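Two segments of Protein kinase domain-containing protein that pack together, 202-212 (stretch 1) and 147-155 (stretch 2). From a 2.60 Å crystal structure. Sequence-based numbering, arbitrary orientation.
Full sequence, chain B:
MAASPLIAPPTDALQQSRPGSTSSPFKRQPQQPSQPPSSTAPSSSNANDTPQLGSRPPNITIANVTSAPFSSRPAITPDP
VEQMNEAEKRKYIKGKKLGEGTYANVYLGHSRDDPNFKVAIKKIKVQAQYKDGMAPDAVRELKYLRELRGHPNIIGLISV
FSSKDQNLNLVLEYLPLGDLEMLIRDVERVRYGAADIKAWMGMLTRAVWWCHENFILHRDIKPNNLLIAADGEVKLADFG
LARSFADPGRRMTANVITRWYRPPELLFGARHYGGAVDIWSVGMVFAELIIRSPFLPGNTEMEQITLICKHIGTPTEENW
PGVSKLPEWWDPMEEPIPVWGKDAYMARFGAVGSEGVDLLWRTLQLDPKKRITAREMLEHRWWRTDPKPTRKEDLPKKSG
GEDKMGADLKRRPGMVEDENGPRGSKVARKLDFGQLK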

ATOM      1  N   GLY B 202       9.218   6.914 -22.591  1.00 22.87           N
ATOM      2  CA  GLY B 202       8.323   5.773 -22.707  1.00 19.83           C
ATOM      3  C   GLY B 202       8.374   4.875 -21.486  1.00 21.57           C
ATOM      4  O   GLY B 202       7.344   4.379 -21.022  1.00 25.14           O
ATOM      5  N   MET B 203       9.576   4.646 -20.957  1.00 26.86           N
ATOM      6  CA  MET B 203       9.719   3.847 -19.746  1.00 25.60           C
ATOM      7  C   MET B 203       9.076   4.544 -18.552  1.00 23.05           C
ATOM      8  O   MET B 203       8.276   3.943 -17.826  1.00 24.17           O
ATOM      9  CB  MET B 203      11.201   3.581 -19.488  1.00 24.57           C
ATOM     10  CG  MET B 203      11.843   2.716 -20.554  1.00 21.48           C
ATOM     11  SD  MET B 203      13.639   2.736 -20.484  1.00 29.47           S
ATOM     12  CE  MET B 203      14.043   1.611 -21.816  1.00 27.86           C
ATOM     13  N   LEU B 204       9.420   5.814 -18.334  1.00 24.94           N
ATOM     14  CA  LEU B 204       8.846   6.566 -17.221  1.00 19.37           C
ATOM     15  C   LEU B 204       7.324   6.603 -17.306  1.00 19.23           C
ATOM     16  O   LEU B 204       6.631   6.383 -16.306  1.00 19.32           O
ATOM     17  CB  LEU B 204       9.421   7.982 -17.200  1.00 19.04           C
ATOM     18  CG  LEU B 204       8.766   8.973 -16.237  1.00 18.84           C
ATOM     19  CD1 LEU B 204       8.755   8.416 -14.831  1.00 30.97           C
ATOM     20  CD2 LEU B 204       9.484  10.313 -16.273  1.00 18.67           C
ATOM     21  N   THR B 205       6.784   6.880 -18.494  1.00 19.10           N
ATOM     22  CA  THR B 205       5.335   6.984 -18.629  1.00 19.09           C
ATOM     23  C   THR B 205       4.658   5.656 -18.309  1.00 27.86           C
ATOM     24  O   THR B 205       3.604   5.630 -17.662  1.00 28.72           O
ATOM     25  CB  THR B 205       4.971   7.448 -20.040  1.00 25.00           C
ATOM     26  OG1 THR B 205       5.630   8.689 -20.320  1.00 27.65           O
ATOM     27  CG2 THR B 205       3.470   7.647 -20.176  1.00 32.14           C
ATOM     28  N   ARG B 206       5.258   4.540 -18.729  1.00 27.95           N
ATOM     29  CA  ARG B 206       4.691   3.243 -18.378  1.00 30.42           C
ATOM     30  C   ARG B 206       4.748   3.009 -16.874  1.00 30.67           C
ATOM     31  O   ARG B 206       3.811   2.453 -16.289  1.00 32.40           O
ATOM     32  CB  ARG B 206       5.419   2.121 -19.118  1.00 30.24           C
ATOM     33  CG  ARG B 206       5.138   2.059 -20.611  1.00 36.23           C
ATOM     34  CD  ARG B 206       5.710   0.780 -21.216  1.00 47.79           C
ATOM     35  NE  ARG B 206       5.432   0.664 -22.645  1.00 48.47           N
ATOM     36  CZ  ARG B 206       6.259   1.050 -23.613  1.00 61.95           C
ATOM     37  NH1 ARG B 206       7.441   1.584 -23.321  1.00 55.23           N
ATOM     38  NH2 ARG B 206       5.900   0.899 -24.881  1.00 64.78           N
ATOM     39  N   ALA B 207       5.826   3.450 -16.222  1.00 30.72           N
ATOM     40  CA  ALA B 207       5.937   3.274 -14.778  1.00 20.38           C
ATOM     41  C   ALA B 207       4.840   4.040 -14.052  1.00 20.17           C
ATOM     42  O   ALA B 207       4.134   3.482 -13.205  1.00 34.17           O
ATOM     43  CB  ALA B 207       7.317   3.722 -14.299  1.00 23.91           C
ATOM     44  N   VAL B 208       4.672   5.323 -14.379  1.00 25.49           N
ATOM     45  CA  VAL B 208       3.633   6.107 -13.719  1.00 23.30           C
ATOM     46  C   VAL B 208       2.252   5.605 -14.115  1.00 25.23           C
ATOM     47  O   VAL B 208       1.321   5.622 -13.301  1.00 33.35           O
ATOM     48  CB  VAL B 208       3.803   7.603 -14.034  1.00 19.31           C
ATOM     49  CG1 VAL B 208       2.705   8.416 -13.379  1.00 19.35           C
ATOM     50  CG2 VAL B 208       5.155   8.082 -13.563  1.00 22.01           C
ATOM     51  N   TRP B 209       2.087   5.147 -15.358  1.00 27.08           N
ATOM     52  CA  TRP B 209       0.816   4.543 -15.739  1.00 24.78           C
ATOM     53  C   TRP B 209       0.520   3.325 -14.875  1.00 23.98           C
ATOM     54  O   TRP B 209      -0.608   3.150 -14.400  1.00 34.75           O
ATOM     55  CB  TRP B 209       0.833   4.154 -17.216  1.00 36.77           C
ATOM     56  CG  TRP B 209      -0.322   3.275 -17.609  1.00 32.87           C
ATOM     57  CD1 TRP B 209      -1.583   3.676 -17.944  1.00 33.18           C
ATOM     58  CD2 TRP B 209      -0.319   1.845 -17.699  1.00 30.67           C
ATOM     59  NE1 TRP B 209      -2.363   2.584 -18.241  1.00 34.73           N
ATOM     60  CE2 TRP B 209      -1.610   1.448 -18.098  1.00 29.65           C
ATOM     61  CE3 TRP B 209       0.652   0.862 -17.482  1.00 34.37           C
ATOM     62  CZ2 TRP B 209      -1.955   0.113 -18.283  1.00 39.25           C
ATOM     63  CZ3 TRP B 209       0.308  -0.462 -17.667  1.00 31.78           C
ATOM     64  CH2 TRP B 209      -0.985  -0.826 -18.064  1.00 39.33           C
ATOM     65  N   TRP B 210       1.528   2.481 -14.643  1.00 24.07           N
ATOM     66  CA  TRP B 210       1.319   1.285 -13.835  1.00 32.32           C
ATOM     67  C   TRP B 210       1.019   1.641 -12.384  1.00 36.32           C
ATOM     68  O   TRP B 210       0.194   0.985 -11.735  1.00 34.42           O
ATOM     69  CB  TRP B 210       2.542   0.378 -13.929  1.00 32.53           C
ATOM     70  CG  TRP B 210       2.399  -0.894 -13.173  1.00 24.67           C
ATOM     71  CD1 TRP B 210       3.174  -1.320 -12.139  1.00 32.62           C
ATOM     72  CD2 TRP B 210       1.407  -1.906 -13.377  1.00 25.51           C
ATOM     73  NE1 TRP B 210       2.736  -2.541 -11.690  1.00 34.65           N
ATOM     74  CE2 TRP B 210       1.651  -2.924 -12.434  1.00 26.26           C
ATOM     75  CE3 TRP B 210       0.339  -2.051 -14.268  1.00 32.59           C
ATOM     76  CZ2 TRP B 210       0.868  -4.071 -12.357  1.00 27.31           C
ATOM     77  CZ3 TRP B 210      -0.438  -3.192 -14.189  1.00 32.63           C
ATOM     78  CH2 TRP B 210      -0.169  -4.187 -13.240  1.00 36.61           C
ATOM     79  N   CYS B 211       1.679   2.674 -11.857  1.00 31.14           N
ATOM     80  CA  CYS B 211       1.369   3.130 -10.507  1.00 21.09           C
ATOM     81  C   CYS B 211      -0.097   3.525 -10.398  1.00 24.70           C
ATOM     82  O   CYS B 211      -0.815   3.065  -9.504  1.00 34.50           O
ATOM     83  CB  CYS B 211       2.264   4.311 -10.134  1.00 20.78           C
ATOM     84  SG  CYS B 211       3.988   3.885  -9.844  1.00 20.87           S
ATOM     85  N   HIS B 212      -0.560   4.376 -11.314  1.00 21.85           N
ATOM     86  CA  HIS B 212      -1.942   4.835 -11.253  1.00 24.47           C
ATOM     87  C   HIS B 212      -2.917   3.717 -11.594  1.00 24.34           C
ATOM     88  O   HIS B 212      -4.029   3.684 -11.056  1.00 22.04           O
ATOM     89  CB  HIS B 212      -2.128   6.026 -12.190  1.00 20.84           C
ATOM     90  CG  HIS B 212      -1.299   7.215 -11.819  1.00 20.47           C
ATOM     91  ND1 HIS B 212      -1.300   8.383 -12.550  1.00 20.24           N
ATOM     92  CD2 HIS B 212      -0.440   7.416 -10.792  1.00 20.45           C
ATOM     93  CE1 HIS B 212      -0.478   9.251 -11.990  1.00 20.17           C
ATOM     94  NE2 HIS B 212       0.057   8.689 -10.922  1.00 20.27           N
TER
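Stretch 2 (147-155) ELRGHPNII

The apolar centre of the contact is built by Leu148 and Ile154 against one side of the helix 202-212. Ile154 CD1 lies 3.8 Å from Ala207 CB and 4.0 Å from Cys211 SG, so it touches residues one helical turn apart; Leu148 CD1 comes within 3.7 Å of the same Cys211 SG, and Leu148 CD2 within 3.7 Å of Trp210 CD1. The nearest CA pairs, Cys211 with Leu148 (6.9 Å), Trp210 with His151 (7.5 Å) and Ala207 with Asn153 (5.3 Å), show that stretch 2 runs antiparallel to the helix. It does so as a chain of turns: helical at Glu147, then a type II turn from Leu148 to His151, with Gly150 at phi 118°, and a type I turn from His151 to Ile154. These turns set His151 on Trp210 as an offset stack, the imidazole and five-membered ring centroids 4.6 Å apart and the planes at 17°. Each CB also lies over the partner ring, His151 CB 3.7 Å from the Trp210 five-membered ring centroid. At the edge of its ring, Trp210 NE1 donates to Leu148 O (3.1 Å, 155°), the one hydrogen bond across the contact. Toward the start of stretch 1, Asn153 ND2 packs 3.4 Å from Met203 CB, while Asn153 N donates to His151 ND1 (3.2 Å), bracing the imidazole.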

ATOM      1  N   GLU B 147       3.262  -4.200  -3.849  1.00 38.53           N
ATOM      2  CA  GLU B 147       2.004  -4.055  -4.573  1.00 36.26           C
ATOM      3  C   GLU B 147       2.242  -3.912  -6.071  1.00 36.45           C
ATOM      4  O   GLU B 147       1.519  -4.503  -6.881  1.00 35.46           O
ATOM      5  CB  GLU B 147       1.243  -2.842  -4.034  1.00 38.16           C
ATOM      6  CG  GLU B 147      -0.211  -3.102  -3.674  1.00 36.49           C
ATOM      7  CD  GLU B 147      -0.823  -1.954  -2.886  1.00 39.47           C
ATOM      8  OE1 GLU B 147      -1.850  -1.398  -3.332  1.00 44.86           O
ATOM      9  OE2 GLU B 147      -0.266  -1.593  -1.828  1.00 37.43           O
ATOM     10  N   LEU B 148       3.256  -3.143  -6.456  1.00 42.82           N
ATOM     11  CA  LEU B 148       3.550  -2.852  -7.853  1.00 34.87           C
ATOM     12  C   LEU B 148       4.460  -3.885  -8.500  1.00 34.25           C
ATOM     13  O   LEU B 148       4.737  -3.781  -9.700  1.00 36.53           O
ATOM     14  CB  LEU B 148       4.187  -1.466  -7.968  1.00 28.37           C
ATOM     15  CG  LEU B 148       3.242  -0.302  -7.680  1.00 26.79           C
ATOM     16  CD1 LEU B 148       4.026   0.987  -7.553  1.00 26.79           C
ATOM     17  CD2 LEU B 148       2.194  -0.190  -8.780  1.00 29.36           C
ATOM     18  N   ARG B 149       4.930  -4.870  -7.741  1.00 36.61           N
ATOM     19  CA  ARG B 149       5.858  -5.857  -8.269  1.00 40.22           C
ATOM     20  C   ARG B 149       5.309  -6.500  -9.535  1.00 37.86           C
ATOM     21  O   ARG B 149       4.117  -6.801  -9.636  1.00 40.77           O
ATOM     22  CB  ARG B 149       6.120  -6.916  -7.196  1.00 44.81           C
ATOM     23  CG  ARG B 149       5.479  -8.280  -7.429  1.00 50.69           C
ATOM     24  CD  ARG B 149       5.846  -9.178  -6.266  1.00 52.02           C
ATOM     25  NE  ARG B 149       6.884 -10.146  -6.592  1.00 61.92           N
ATOM     26  CZ  ARG B 149       7.354 -11.040  -5.731  1.00 64.85           C
ATOM     27  NH1 ARG B 149       6.909 -11.054  -4.480  1.00 43.07           N
ATOM     28  NH2 ARG B 149       8.296 -11.894  -6.107  1.00 78.11           N
ATOM     29  N   GLY B 150       6.193  -6.693 -10.512  1.00 36.72           N
ATOM     30  CA  GLY B 150       5.858  -7.335 -11.768  1.00 35.73           C
ATOM     31  C   GLY B 150       6.034  -6.461 -12.990  1.00 32.05           C
ATOM     32  O   GLY B 150       6.063  -6.987 -14.112  1.00 34.98           O
ATOM     33  N   HIS B 151       6.156  -5.144 -12.822  1.00 31.12           N
ATOM     34  CA  HIS B 151       6.258  -4.326 -14.026  1.00 34.59           C
ATOM     35  C   HIS B 151       7.723  -4.067 -14.366  1.00 38.58           C
ATOM     36  O   HIS B 151       8.545  -3.879 -13.465  1.00 41.18           O
ATOM     37  CB  HIS B 151       5.534  -2.998 -13.838  1.00 38.34           C
ATOM     38  CG  HIS B 151       5.322  -2.244 -15.114  1.00 36.47           C
ATOM     39  ND1 HIS B 151       6.192  -1.273 -15.561  1.00 36.38           N
ATOM     40  CD2 HIS B 151       4.340  -2.324 -16.041  1.00 33.19           C
ATOM     41  CE1 HIS B 151       5.753  -0.786 -16.708  1.00 43.40           C
ATOM     42  NE2 HIS B 151       4.630  -1.406 -17.021  1.00 40.11           N
ATOM     43  N   PRO B 152       8.085  -4.042 -15.655  1.00 36.69           N
ATOM     44  CA  PRO B 152       9.511  -3.940 -16.010  1.00 36.10           C
ATOM     45  C   PRO B 152      10.136  -2.590 -15.701  1.00 30.67           C
ATOM     46  O   PRO B 152      11.368  -2.499 -15.653  1.00 23.80           O
ATOM     47  CB  PRO B 152       9.524  -4.213 -17.523  1.00 40.15           C
ATOM     48  CG  PRO B 152       8.176  -4.785 -17.843  1.00 38.93           C
ATOM     49  CD  PRO B 152       7.237  -4.196 -16.850  1.00 37.08           C
ATOM     50  N   ASN B 153       9.338  -1.538 -15.513  1.00 37.98           N
ATOM     51  CA  ASN B 153       9.855  -0.201 -15.247  1.00 34.92           C
ATOM     52  C   ASN B 153       9.650   0.227 -13.797  1.00 32.80           C
ATOM     53  O   ASN B 153       9.699   1.424 -13.495  1.00 31.58           O
ATOM     54  CB  ASN B 153       9.205   0.802 -16.197  1.00 33.78           C
ATOM     55  CG  ASN B 153       9.468   0.474 -17.650  1.00 29.90           C
ATOM     56  OD1 ASN B 153       8.552   0.140 -18.400  1.00 39.55           O
ATOM     57  ND2 ASN B 153      10.729   0.564 -18.056  1.00 27.35           N
ATOM     58  N   ILE B 154       9.419  -0.724 -12.895  1.00 30.71           N
ATOM     59  CA  ILE B 154       9.367  -0.468 -11.461  1.00 28.17           C
ATOM     60  C   ILE B 154      10.400  -1.369 -10.800  1.00 30.91           C
ATOM     61  O   ILE B 154      10.445  -2.573 -11.078  1.00 32.01           O
ATOM     62  CB  ILE B 154       7.967  -0.728 -10.875  1.00 33.21           C
ATOM     63  CG1 ILE B 154       6.906   0.110 -11.593  1.00 33.15           C
ATOM     64  CG2 ILE B 154       7.959  -0.415  -9.382  1.00 29.62           C
ATOM     65  CD1 ILE B 154       6.927   1.578 -11.234  1.00 28.01           C
ATOM     66  N   ILE B 155      11.223  -0.789  -9.924  1.00 30.35           N
ATOM     67  CA  ILE B 155      12.273  -1.564  -9.275  1.00 32.31           C
ATOM     68  C   ILE B 155      11.649  -2.750  -8.560  1.00 37.64           C
ATOM     69  O   ILE B 155      10.692  -2.606  -7.785  1.00 44.40           O
ATOM     70  CB  ILE B 155      13.078  -0.677  -8.314  1.00 30.89           C
ATOM     71  CG1 ILE B 155      14.293  -1.441  -7.787  1.00 26.94           C
ATOM     72  CG2 ILE B 155      12.209  -0.210  -7.155  1.00 47.70           C
ATOM     73  CD1 ILE B 155      15.220  -0.596  -6.950  1.00 33.59           C
TER